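Local coordinates for myosin-I heavy chain (Dictyostelium discoideum, PDB 5EJY), which is an actin-based motor with ATPase activity that acts in the early steps of phagocytosis and in adhesion, here represented by its first MyTH4-FERM tail module, at residues A[287-299]-A[486-498]. Sequence-based numbering, arbitrary orientation.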
loop_
_atom_site.group_PDB
_atom_site.type_symbol
_atom_site.label_atom_id
_atom_site.label_comp_id
_atom_site.label_asym_id
_atom_site.label_seq_id
_atom_site.Cartn_x
_atom_site.Cartn_y
_atom_site.Cartn_z
ATOM N N PHE A 287 -5.410 -1.077 -6.579
ATOM C CA PHE A 287 -4.615 -2.043 -5.843
ATOM C C PHE A 287 -4.838 -3.363 -6.563
ATOM O O PHE A 287 -5.958 -3.649 -7.001
ATOM C CB PHE A 287 -5.117 -2.208 -4.405
ATOM C CG PHE A 287 -4.811 -1.053 -3.491
ATOM C CD1 PHE A 287 -3.510 -0.798 -3.080
ATOM C CD2 PHE A 287 -5.842 -0.273 -2.974
ATOM C CE1 PHE A 287 -3.233 0.250 -2.208
ATOM C CE2 PHE A 287 -5.571 0.770 -2.111
ATOM C CZ PHE A 287 -4.254 1.028 -1.732
ATOM N N VAL A 288 -3.801 -4.180 -6.666
ATOM C CA VAL A 288 -3.959 -5.498 -7.267
ATOM C C VAL A 288 -3.339 -6.574 -6.378
ATOM O O VAL A 288 -2.227 -6.403 -5.859
ATOM C CB VAL A 288 -3.295 -5.559 -8.664
ATOM C CG1 VAL A 288 -3.619 -6.883 -9.343
ATOM C CG2 VAL A 288 -3.768 -4.388 -9.529
ATOM N N PHE A 289 -4.074 -7.672 -6.210
ATOM C CA PHE A 289 -3.647 -8.820 -5.402
ATOM C C PHE A 289 -3.022 -9.861 -6.344
ATOM O O PHE A 289 -3.740 -10.500 -7.112
ATOM C CB PHE A 289 -4.896 -9.383 -4.704
ATOM C CG PHE A 289 -4.635 -10.482 -3.696
ATOM C CD1 PHE A 289 -3.656 -10.359 -2.722
ATOM C CD2 PHE A 289 -5.435 -11.615 -3.689
ATOM C CE1 PHE A 289 -3.458 -11.371 -1.766
ATOM C CE2 PHE A 289 -5.254 -12.630 -2.731
ATOM C CZ PHE A 289 -4.265 -12.506 -1.776
ATOM N N LYS A 290 -1.692 -10.007 -6.308
ATOM C CA LYS A 290 -0.971 -10.847 -7.268
ATOM C C LYS A 290 -0.012 -11.777 -6.559
ATOM O O LYS A 290 0.394 -11.504 -5.435
ATOM C CB LYS A 290 -0.079 -9.983 -8.183
ATOM C CG LYS A 290 -0.776 -9.055 -9.134
ATOM C CD LYS A 290 0.287 -8.467 -10.067
ATOM C CE LYS A 290 1.360 -9.528 -10.370
ATOM N NZ LYS A 290 2.491 -9.066 -11.251
ATOM N N LYS A 291 0.452 -12.808 -7.265
ATOM C CA LYS A 291 1.432 -13.710 -6.676
ATOM C C LYS A 291 2.835 -13.200 -6.931
ATOM O O LYS A 291 3.251 -13.062 -8.086
ATOM C CB LYS A 291 1.297 -15.137 -7.208
ATOM C CG LYS A 291 2.190 -16.115 -6.453
ATOM C CD LYS A 291 1.853 -17.565 -6.778
ATOM C CE LYS A 291 2.729 -18.507 -5.974
ATOM N NZ LYS A 291 2.265 -19.919 -6.070
ATOM N N LYS A 292 3.558 -12.935 -5.849
ATOM C CA LYS A 292 4.894 -12.348 -5.947
ATOM C C LYS A 292 5.987 -13.407 -5.834
ATOM O O LYS A 292 6.986 -13.387 -6.572
ATOM C CB LYS A 292 5.087 -11.316 -4.825
ATOM C CG LYS A 292 6.474 -10.630 -4.810
ATOM C CD LYS A 292 6.517 -9.562 -3.706
ATOM C CE LYS A 292 7.891 -8.891 -3.606
ATOM N NZ LYS A 292 7.855 -7.894 -2.486
ATOM N N LEU A 293 5.806 -14.318 -4.884
ATOM C CA LEU A 293 6.869 -15.252 -4.506
ATOM C C LEU A 293 6.447 -16.687 -4.780
ATOM O O LEU A 293 5.309 -17.071 -4.505
ATOM C CB LEU A 293 7.212 -15.074 -3.024
ATOM C CG LEU A 293 7.852 -13.724 -2.679
ATOM C CD1 LEU A 293 7.656 -13.372 -1.218
ATOM C CD2 LEU A 293 9.334 -13.748 -3.041
ATOM N N PHE A 294 7.360 -17.475 -5.339
ATOM C CA PHE A 294 7.048 -18.851 -5.699
ATOM C C PHE A 294 7.866 -19.842 -4.885
ATOM O O PHE A 294 8.960 -20.234 -5.280
ATOM C CB PHE A 294 7.246 -19.051 -7.200
ATOM C CG PHE A 294 6.310 -18.222 -8.025
ATOM C CD1 PHE A 294 6.574 -16.881 -8.257
ATOM C CD2 PHE A 294 5.143 -18.766 -8.524
ATOM C CE1 PHE A 294 5.704 -16.113 -8.998
ATOM C CE2 PHE A 294 4.265 -18.007 -9.264
ATOM C CZ PHE A 294 4.538 -16.688 -9.507
ATOM N N PHE A 295 7.319 -20.243 -3.743
ATOM C CA PHE A 295 8.015 -21.131 -2.818
ATOM C C PHE A 295 7.572 -22.579 -3.015
ATOM O O PHE A 295 6.394 -22.859 -3.260
ATOM C CB PHE A 295 7.757 -20.702 -1.375
ATOM C CG PHE A 295 8.339 -19.360 -1.023
ATOM C CD1 PHE A 295 9.487 -18.897 -1.644
ATOM C CD2 PHE A 295 7.745 -18.565 -0.052
ATOM C CE1 PHE A 295 10.027 -17.664 -1.310
ATOM C CE2 PHE A 295 8.285 -17.334 0.284
ATOM C CZ PHE A 295 9.427 -16.888 -0.345
ATOM N N ASP A 296 8.523 -23.500 -2.916
ATOM C CA ASP A 296 8.194 -24.914 -3.011
ATOM C C ASP A 296 7.866 -25.456 -1.623
ATOM O O ASP A 296 8.554 -26.334 -1.108
ATOM C CB ASP A 296 9.320 -25.709 -3.693
ATOM C CG ASP A 296 10.693 -25.451 -3.089
ATOM O OD1 ASP A 296 10.864 -24.495 -2.301
ATOM O OD2 ASP A 296 11.624 -26.214 -3.426
ATOM N N ASN A 297 6.802 -24.913 -1.032
ATOM C CA ASN A 297 6.475 -25.166 0.367
ATOM C C ASN A 297 5.116 -25.831 0.589
ATOM O O ASN A 297 4.589 -25.825 1.705
ATOM C CB ASN A 297 6.537 -23.856 1.156
ATOM C CG ASN A 297 5.528 -22.838 0.668
ATOM O OD1 ASN A 297 4.698 -23.140 -0.189
ATOM N ND2 ASN A 297 5.588 -21.627 1.217
ATOM N N ILE A 298 4.541 -26.395 -0.467
ATOM C CA ILE A 298 3.236 -27.032 -0.341
ATOM C C ILE A 298 3.350 -28.315 0.479
ATOM O O ILE A 298 4.279 -29.104 0.286
ATOM C CB ILE A 298 2.614 -27.352 -1.716
ATOM C CG1 ILE A 298 1.971 -26.101 -2.320
ATOM N N THR A 299 2.409 -28.507 1.400
ATOM C CA THR A 299 2.363 -29.707 2.236
ATOM C C THR A 299 3.678 -30.020 2.965
ATOM O O THR A 299 4.529 -30.722 2.418
ATOM C CB THR A 299 1.934 -30.951 1.425
ATOM N N LYS A 486 10.901 -4.053 -5.933
ATOM C CA LYS A 486 10.457 -5.412 -6.215
ATOM C C LYS A 486 11.657 -6.336 -6.394
ATOM O O LYS A 486 11.716 -7.416 -5.804
ATOM C CB LYS A 486 9.572 -5.460 -7.467
ATOM C CG LYS A 486 9.008 -6.843 -7.763
ATOM C CD LYS A 486 8.183 -6.880 -9.049
ATOM C CE LYS A 486 7.636 -8.298 -9.318
ATOM N NZ LYS A 486 6.842 -8.440 -10.591
ATOM N N LEU A 487 12.616 -5.904 -7.208
ATOM C CA LEU A 487 13.790 -6.736 -7.476
ATOM C C LEU A 487 14.605 -6.980 -6.198
ATOM O O LEU A 487 14.955 -8.115 -5.893
ATOM C CB LEU A 487 14.656 -6.100 -8.566
ATOM C CG LEU A 487 15.885 -6.915 -8.983
ATOM C CD1 LEU A 487 15.478 -8.351 -9.301
ATOM C CD2 LEU A 487 16.539 -6.259 -10.184
ATOM N N VAL A 488 14.901 -5.919 -5.451
ATOM C CA VAL A 488 15.630 -6.052 -4.188
ATOM C C VAL A 488 14.910 -6.987 -3.212
ATOM O O VAL A 488 15.524 -7.889 -2.629
ATOM C CB VAL A 488 15.849 -4.678 -3.503
ATOM C CG1 VAL A 488 16.370 -4.856 -2.060
ATOM C CG2 VAL A 488 16.808 -3.806 -4.324
ATOM N N SER A 489 13.608 -6.778 -3.020
ATOM C CA SER A 489 12.881 -7.596 -2.051
ATOM C C SER A 489 12.760 -9.050 -2.502
ATOM O O SER A 489 12.771 -9.955 -1.679
ATOM C CB SER A 489 11.495 -6.996 -1.717
ATOM O OG SER A 489 10.646 -7.027 -2.847
ATOM N N LEU A 490 12.656 -9.283 -3.806
ATOM C CA LEU A 490 12.617 -10.658 -4.298
ATOM C C LEU A 490 13.931 -11.355 -3.967
ATOM O O LEU A 490 13.947 -12.490 -3.502
ATOM C CB LEU A 490 12.397 -10.692 -5.809
ATOM C CG LEU A 490 10.989 -10.376 -6.309
ATOM C CD1 LEU A 490 10.980 -10.288 -7.839
ATOM C CD2 LEU A 490 10.008 -11.443 -5.808
ATOM N N ILE A 491 15.046 -10.673 -4.206
ATOM C CA ILE A 491 16.333 -11.291 -3.918
ATOM C C ILE A 491 16.431 -11.615 -2.430
ATOM O O ILE A 491 16.790 -12.733 -2.046
ATOM C CB ILE A 491 17.503 -10.413 -4.369
ATOM C CG1 ILE A 491 17.478 -10.290 -5.897
ATOM C CG2 ILE A 491 18.835 -11.025 -3.888
ATOM C CD1 ILE A 491 18.539 -9.343 -6.487
ATOM N N LYS A 492 16.074 -10.645 -1.590
ATOM C CA LYS A 492 16.124 -10.858 -0.147
ATOM C C LYS A 492 15.168 -11.954 0.342
ATOM O O LYS A 492 15.534 -12.759 1.202
ATOM C CB LYS A 492 15.868 -9.542 0.592
ATOM C CG LYS A 492 16.974 -8.509 0.351
ATOM C CD LYS A 492 16.751 -7.247 1.163
ATOM C CE LYS A 492 18.058 -6.502 1.398
ATOM N NZ LYS A 492 18.627 -5.959 0.146
ATOM N N GLU A 493 13.946 -11.983 -0.190
ATOM C CA GLU A 493 12.964 -12.973 0.248
ATOM C C GLU A 493 13.284 -14.404 -0.201
ATOM O O GLU A 493 13.106 -15.355 0.563
ATOM C CB GLU A 493 11.559 -12.585 -0.221
ATOM C CG GLU A 493 11.058 -11.280 0.362
ATOM C CD GLU A 493 10.487 -11.451 1.758
ATOM O OE1 GLU A 493 10.763 -12.491 2.400
ATOM O OE2 GLU A 493 9.747 -10.551 2.206
ATOM N N TYR A 494 13.727 -14.576 -1.443
ATOM C CA TYR A 494 14.146 -15.913 -1.865
ATOM C C TYR A 494 15.355 -16.361 -1.047
ATOM O O TYR A 494 15.426 -17.512 -0.621
ATOM C CB TYR A 494 14.457 -15.977 -3.360
ATOM C CG TYR A 494 13.221 -16.137 -4.208
ATOM C CD1 TYR A 494 12.446 -17.295 -4.134
ATOM C CD2 TYR A 494 12.818 -15.129 -5.066
ATOM C CE1 TYR A 494 11.297 -17.439 -4.907
ATOM C CE2 TYR A 494 11.681 -15.264 -5.841
ATOM C CZ TYR A 494 10.925 -16.416 -5.756
ATOM O OH TYR A 494 9.811 -16.528 -6.539
ATOM N N SER A 495 16.288 -15.445 -0.807
ATOM C CA SER A 495 17.491 -15.787 -0.047
ATOM C C SER A 495 17.145 -16.255 1.368
ATOM O O SER A 495 17.658 -17.273 1.835
ATOM C CB SER A 495 18.469 -14.618 -0.010
ATOM O OG SER A 495 18.943 -14.328 -1.322
ATOM N N LEU A 496 16.260 -15.516 2.033
ATOM C CA LEU A 496 15.837 -15.851 3.388
ATOM C C LEU A 496 15.112 -17.193 3.417
ATOM O O LEU A 496 15.414 -18.051 4.244
ATOM C CB LEU A 496 14.932 -14.750 3.948
ATOM C CG LEU A 496 14.326 -14.971 5.335
ATOM C CD1 LEU A 496 15.414 -14.974 6.395
ATOM C CD2 LEU A 496 13.288 -13.900 5.634
ATOM N N TYR A 497 14.149 -17.366 2.514
ATOM C CA TYR A 497 13.449 -18.634 2.394
ATOM C C TYR A 497 14.439 -19.786 2.271
ATOM O O TYR A 497 14.359 -20.755 3.022
ATOM C CB TYR A 497 12.504 -18.627 1.194
ATOM C CG TYR A 497 11.837 -19.955 0.927
ATOM C CD1 TYR A 497 10.781 -20.400 1.718
ATOM C CD2 TYR A 497 12.251 -20.761 -0.123
ATOM C CE1 TYR A 497 10.170 -21.614 1.467
ATOM C CE2 TYR A 497 11.642 -21.974 -0.381
ATOM C CZ TYR A 497 10.607 -22.397 0.418
ATOM O OH TYR A 497 9.996 -23.604 0.155
ATOM N N LEU A 498 15.367 -19.673 1.324
ATOM C CA LEU A 498 16.342 -20.734 1.075
ATOM C C LEU A 498 17.236 -20.988 2.290
ATOM O O LEU A 498 17.591 -22.126 2.588
ATOM C CB LEU A 498 17.191 -20.411 -0.164
ATOM C CG LEU A 498 16.420 -20.447 -1.492
ATOM C CD1 LEU A 498 17.205 -19.807 -2.637
ATOM C CD2 LEU A 498 16.023 -21.870 -1.850
HETATM O O HOH W 1 4.109 -6.446 -9.919
#
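The rings of F295 and Y497 form an offset stack, planes 8° apart and centroids 4.1 Å apart, each side chain running past the other in the opposite direction. Y497 reaches this place with CG anti to its backbone N (chi1 175°), which also carries its hydroxyl to D296. L293 CB lies over the opposite face of F295, while CD2 of L293 covers a face of Y494 and meets L490 CD2 at 3.7 Å. The arrangement illustrates how FERM lobes are joined: the chain leaving the last strand of the ubiquitin-like F1 lobe, on its way to the helical F2 lobe, rests against the C-terminal helix of the PH-like F3 lobe. Three hydrogen bonds accompany the apolar contacts. F294 N donates to Y494 OH at 2.9 Å, a hydroxyl also bonded to S410. Y497 OH gives its proton to D296 OD1 at 2.8 Å, on the anti side and 34° out of the carboxylate plane. The extended chain of K292 passes L490, and its NZ bonds S489 OG at 2.9 Å while salt-bridged to D257. An alanine at Y497 is likely to uncover one face of F295 and deprive D296 of its phenolic donor.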